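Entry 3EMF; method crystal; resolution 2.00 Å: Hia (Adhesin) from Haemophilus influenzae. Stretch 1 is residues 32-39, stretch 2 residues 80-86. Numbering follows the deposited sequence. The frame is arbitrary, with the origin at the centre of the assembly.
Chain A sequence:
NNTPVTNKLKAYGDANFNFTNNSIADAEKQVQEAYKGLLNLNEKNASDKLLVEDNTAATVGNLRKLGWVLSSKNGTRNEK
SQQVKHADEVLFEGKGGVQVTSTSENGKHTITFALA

Stretch 1 (32-39) QEAYKGLL
Stretch 2 (80-86) KSQQVKH

A turning segment, residues 32-39, is fastened to an extended strand that includes Ser81 to Val84, chiefly by the side-chain amide of Gln83. Glu33 to Tyr35 have helical phi/psi values, and a type II turn runs from Tyr35 to Leu38. Within this segment Tyr35 N donates to Gln32 O (3.0 Å), Lys36 N to Glu33 O (3.1 Å) and Leu38 N to Tyr35 O (2.9 Å), which leaves the carbonyls of Ala34 and Lys36 free for the strand. Gln83 takes both: its CB points toward the turn, chi1 is m (-55°), chi2 t and chi3 -18°, and NE2 donates to Ala34 O at 2.8 Å (158°) and to Lys36 O at 2.7 Å (153°). Both amide hydrogens are thus used, and glutamine is long enough to carry them from strand to turn. The other amide atom, Gln83 OE1, accepts from water 2 at 2.7 Å; the same water accepts from Lys85 NZ at 3.2 Å and donates weakly to Lys36 O at 3.5 Å. Lys85 (chi1 m, chi2 -129°, chi3 m, chi4 t) leaves its backbone sideways, but its end comes nearer the turn. Gly37, at phi/psi 93/-11, occupies a position where a CB would jam against the preceding carbonyl O. Nonpolar packing flanks the amide. Ala34 pairs with Ser81, their CA atoms 5.7 Å apart, and the small side chains let Ala34 CB approach Ser81 CB to 3.5 Å. Ser81 OG (chi1 m) lies 3.2 Å from water 1, which donates weakly to Gln32 OE1 at 3.5 Å. Buried Leu38 (chi1 m, chi2 t) brings CD2 to 3.6 Å from Gln83 OE1 and 3.8 Å from Lys85 CD. Gln82 and Val84 point away, alternating with Ser81 and Gln83; the contact buries 286 Å² in all.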

ATOM      1  N   GLN A  32      11.613  15.500  -1.067  1.00 25.60           N
ATOM      2  CA  GLN A  32      10.305  15.711  -1.688  1.00 26.19           C
ATOM      3  C   GLN A  32       9.141  15.761  -0.685  1.00 28.48           C
ATOM      4  O   GLN A  32       8.958  14.840   0.115  1.00 26.88           O
ATOM      5  CB  GLN A  32      10.039  14.622  -2.737  1.00 28.18           C
ATOM      6  CG  GLN A  32      10.907  14.733  -3.974  1.00 30.45           C
ATOM      7  CD  GLN A  32      10.600  13.632  -4.974  1.00 46.05           C
ATOM      8  OE1 GLN A  32       9.676  13.754  -5.781  1.00 56.30           O
ATOM      9  NE2 GLN A  32      11.373  12.548  -4.921  1.00 42.51           N
ATOM     10  N   GLU A  33       8.347  16.832  -0.745  1.00 27.55           N
ATOM     11  CA  GLU A  33       7.184  16.973   0.124  1.00 25.96           C
ATOM     12  C   GLU A  33       6.255  15.757  -0.008  1.00 28.75           C
ATOM     13  O   GLU A  33       5.577  15.389   0.940  1.00 29.39           O
ATOM     14  CB  GLU A  33       6.394  18.256  -0.193  1.00 27.00           C
ATOM     15  CG  GLU A  33       7.152  19.561   0.088  1.00 31.09           C
ATOM     16  N   ALA A  34       6.227  15.154  -1.190  1.00 30.95           N
ATOM     17  CA  ALA A  34       5.383  13.982  -1.446  1.00 27.20           C
ATOM     18  C   ALA A  34       5.663  12.816  -0.493  1.00 31.38           C
ATOM     19  O   ALA A  34       4.755  12.059  -0.129  1.00 31.13           O
ATOM     20  CB  ALA A  34       5.548  13.538  -2.891  1.00 30.23           C
ATOM     21  N   TYR A  35       6.923  12.667  -0.091  1.00 30.84           N
ATOM     22  CA  TYR A  35       7.317  11.563   0.774  1.00 21.53           C
ATOM     23  C   TYR A  35       7.319  11.951   2.232  1.00 28.95           C
ATOM     24  O   TYR A  35       7.524  11.104   3.106  1.00 24.09           O
ATOM     25  CB  TYR A  35       8.705  11.032   0.399  1.00 24.56           C
ATOM     26  CG  TYR A  35       8.716  10.287  -0.906  1.00 23.53           C
ATOM     27  CD1 TYR A  35       8.748   8.894  -0.942  1.00 28.45           C
ATOM     28  CD2 TYR A  35       8.662  10.976  -2.106  1.00 25.87           C
ATOM     29  CE1 TYR A  35       8.743   8.221  -2.151  1.00 36.89           C
ATOM     30  CE2 TYR A  35       8.641  10.317  -3.311  1.00 25.43           C
ATOM     31  CZ  TYR A  35       8.694   8.946  -3.333  1.00 40.96           C
ATOM     32  OH  TYR A  35       8.688   8.311  -4.555  1.00 45.63           O
ATOM     33  N   LYS A  36       7.104  13.237   2.500  1.00 28.19           N
ATOM     34  CA  LYS A  36       7.285  13.724   3.858  1.00 20.60           C
ATOM     35  C   LYS A  36       6.386  12.992   4.836  1.00 23.73           C
ATOM     36  O   LYS A  36       5.167  12.979   4.670  1.00 23.73           O
ATOM     37  CB  LYS A  36       6.988  15.241   3.943  1.00 23.04           C
ATOM     38  CG  LYS A  36       7.187  15.793   5.340  1.00 26.45           C
ATOM     39  CD  LYS A  36       6.899  17.319   5.399  1.00 39.05           C
ATOM     40  CE  LYS A  36       6.991  17.837   6.838  1.00 50.92           C
ATOM     41  NZ  LYS A  36       6.202  19.101   7.058  1.00 56.43           N
ATOM     42  N   GLY A  37       6.976  12.416   5.876  1.00 24.00           N
ATOM     43  CA  GLY A  37       6.188  11.718   6.878  1.00 28.78           C
ATOM     44  C   GLY A  37       6.021  10.221   6.621  1.00 26.50           C
ATOM     45  O   GLY A  37       5.537   9.497   7.482  1.00 27.79           O
ATOM     46  N   LEU A  38       6.403   9.741   5.445  1.00 29.40           N
ATOM     47  CA  LEU A  38       6.397   8.291   5.232  1.00 25.45           C
ATOM     48  C   LEU A  38       7.607   7.707   5.944  1.00 28.62           C
ATOM     49  O   LEU A  38       8.634   8.368   6.062  1.00 23.54           O
ATOM     50  CB  LEU A  38       6.440   7.933   3.738  1.00 27.31           C
ATOM     51  CG  LEU A  38       5.258   8.359   2.867  1.00 30.81           C
ATOM     52  CD1 LEU A  38       5.419   7.862   1.413  1.00 20.16           C
ATOM     53  CD2 LEU A  38       3.969   7.841   3.471  1.00 30.83           C
ATOM     54  N   LEU A  39       7.486   6.463   6.396  1.00 25.44           N
ATOM     55  CA  LEU A  39       8.549   5.797   7.127  1.00 23.28           C
ATOM     56  C   LEU A  39       9.777   5.665   6.243  1.00 27.18           C
ATOM     57  O   LEU A  39       9.686   5.312   5.064  1.00 28.63           O
ATOM     58  CB  LEU A  39       8.082   4.409   7.591  1.00 21.30           C
ATOM     59  CG  LEU A  39       8.786   3.761   8.790  1.00 31.40           C
ATOM     60  CD1 LEU A  39       8.699   4.681  10.010  1.00 27.20           C
ATOM     61  CD2 LEU A  39       8.157   2.391   9.090  1.00 35.00           C
ATOM     62  N   LYS A  80       1.897  16.229  -9.719  1.00 32.81           N
ATOM     63  CA  LYS A  80       1.194  16.527  -8.479  1.00 40.07           C
ATOM     64  C   LYS A  80       1.150  15.208  -7.723  1.00 45.28           C
ATOM     65  O   LYS A  80       0.869  14.165  -8.314  1.00 36.41           O
ATOM     66  CB  LYS A  80      -0.203  17.046  -8.760  1.00 41.27           C
ATOM     67  N   SER A  81       1.460  15.235  -6.433  1.00 38.08           N
ATOM     68  CA  SER A  81       1.655  13.985  -5.698  1.00 41.25           C
ATOM     69  C   SER A  81       0.838  13.955  -4.423  1.00 45.40           C
ATOM     70  O   SER A  81       0.576  14.993  -3.820  1.00 41.63           O
ATOM     71  CB  SER A  81       3.133  13.796  -5.344  1.00 40.28           C
ATOM     72  OG  SER A  81       3.935  13.670  -6.499  1.00 36.84           O
ATOM     73  N   GLN A  82       0.444  12.754  -4.014  1.00 35.45           N
ATOM     74  CA  GLN A  82      -0.202  12.547  -2.725  1.00 38.64           C
ATOM     75  C   GLN A  82       0.319  11.240  -2.145  1.00 36.04           C
ATOM     76  O   GLN A  82       0.897  10.424  -2.869  1.00 28.85           O
ATOM     77  CB  GLN A  82      -1.723  12.465  -2.870  1.00 46.21           C
ATOM     78  CG  GLN A  82      -2.365  13.605  -3.637  1.00 59.37           C
ATOM     79  CD  GLN A  82      -2.631  13.260  -5.091  1.00 59.77           C
ATOM     80  OE1 GLN A  82      -1.846  12.561  -5.741  1.00 63.74           O
ATOM     81  NE2 GLN A  82      -3.744  13.749  -5.611  1.00 53.67           N
ATOM     82  N   GLN A  83       0.094  11.038  -0.852  1.00 32.99           N
ATOM     83  CA  GLN A  83       0.473   9.801  -0.197  1.00 33.33           C
ATOM     84  C   GLN A  83      -0.719   8.925  -0.011  1.00 34.21           C
ATOM     85  O   GLN A  83      -1.732   9.356   0.524  1.00 28.04           O
ATOM     86  CB  GLN A  83       1.059  10.064   1.179  1.00 36.18           C
ATOM     87  CG  GLN A  83       2.187  11.001   1.162  1.00 35.61           C
ATOM     88  CD  GLN A  83       2.765  11.223   2.533  1.00 38.63           C
ATOM     89  OE1 GLN A  83       2.135  10.938   3.552  1.00 32.75           O
ATOM     90  NE2 GLN A  83       3.988  11.739   2.566  1.00 29.42           N
ATOM     91  N   VAL A  84      -0.586   7.672  -0.430  1.00 24.75           N
ATOM     92  CA  VAL A  84      -1.595   6.684  -0.142  1.00 25.46           C
ATOM     93  C   VAL A  84      -1.146   5.901   1.075  1.00 31.55           C
ATOM     94  O   VAL A  84      -0.237   5.072   0.998  1.00 33.16           O
ATOM     95  CB  VAL A  84      -1.788   5.749  -1.320  1.00 22.42           C
ATOM     96  CG1 VAL A  84      -2.916   4.756  -1.017  1.00 21.20           C
ATOM     97  CG2 VAL A  84      -2.102   6.577  -2.539  1.00 28.24           C
ATOM     98  N   LYS A  85      -1.778   6.177   2.207  1.00 23.25           N
ATOM     99  CA  LYS A  85      -1.418   5.507   3.440  1.00 22.23           C
ATOM    100  C   LYS A  85      -2.398   4.400   3.731  1.00 22.06           C
ATOM    101  O   LYS A  85      -3.332   4.176   2.957  1.00 23.50           O
ATOM    102  CB  LYS A  85      -1.316   6.522   4.582  1.00 30.71           C
ATOM    103  CG  LYS A  85      -0.163   7.507   4.339  1.00 42.89           C
ATOM    104  CD  LYS A  85       0.777   7.620   5.531  1.00 42.13           C
ATOM    105  CE  LYS A  85       0.146   8.399   6.660  1.00 51.08           C
ATOM    106  NZ  LYS A  85       1.156   8.788   7.688  1.00 61.32           N
ATOM    107  N   HIS A  86      -2.199   3.685   4.835  1.00 23.14           N
ATOM    108  CA  HIS A  86      -3.120   2.611   5.123  1.00 19.04           C
ATOM    109  C   HIS A  86      -4.532   3.167   5.214  1.00 29.02           C
ATOM    110  O   HIS A  86      -4.757   4.219   5.842  1.00 28.40           O
ATOM    111  CB  HIS A  86      -2.790   1.922   6.432  1.00 21.36           C
ATOM    112  CG  HIS A  86      -3.855   0.968   6.868  1.00 20.64           C
ATOM    113  ND1 HIS A  86      -4.788   1.275   7.831  1.00 23.94           N
ATOM    114  CD2 HIS A  86      -4.178  -0.262   6.410  1.00 13.20           C
ATOM    115  CE1 HIS A  86      -5.635   0.267   7.959  1.00 20.86           C
ATOM    116  NE2 HIS A  86      -5.276  -0.687   7.116  1.00 23.77           N
TER
HETATM  117  O   HOH W   1       6.681  15.274  -6.598  1.00 50.64           O
HETATM  118  O   HOH W   2       2.461  11.347   6.174  1.00 54.78           O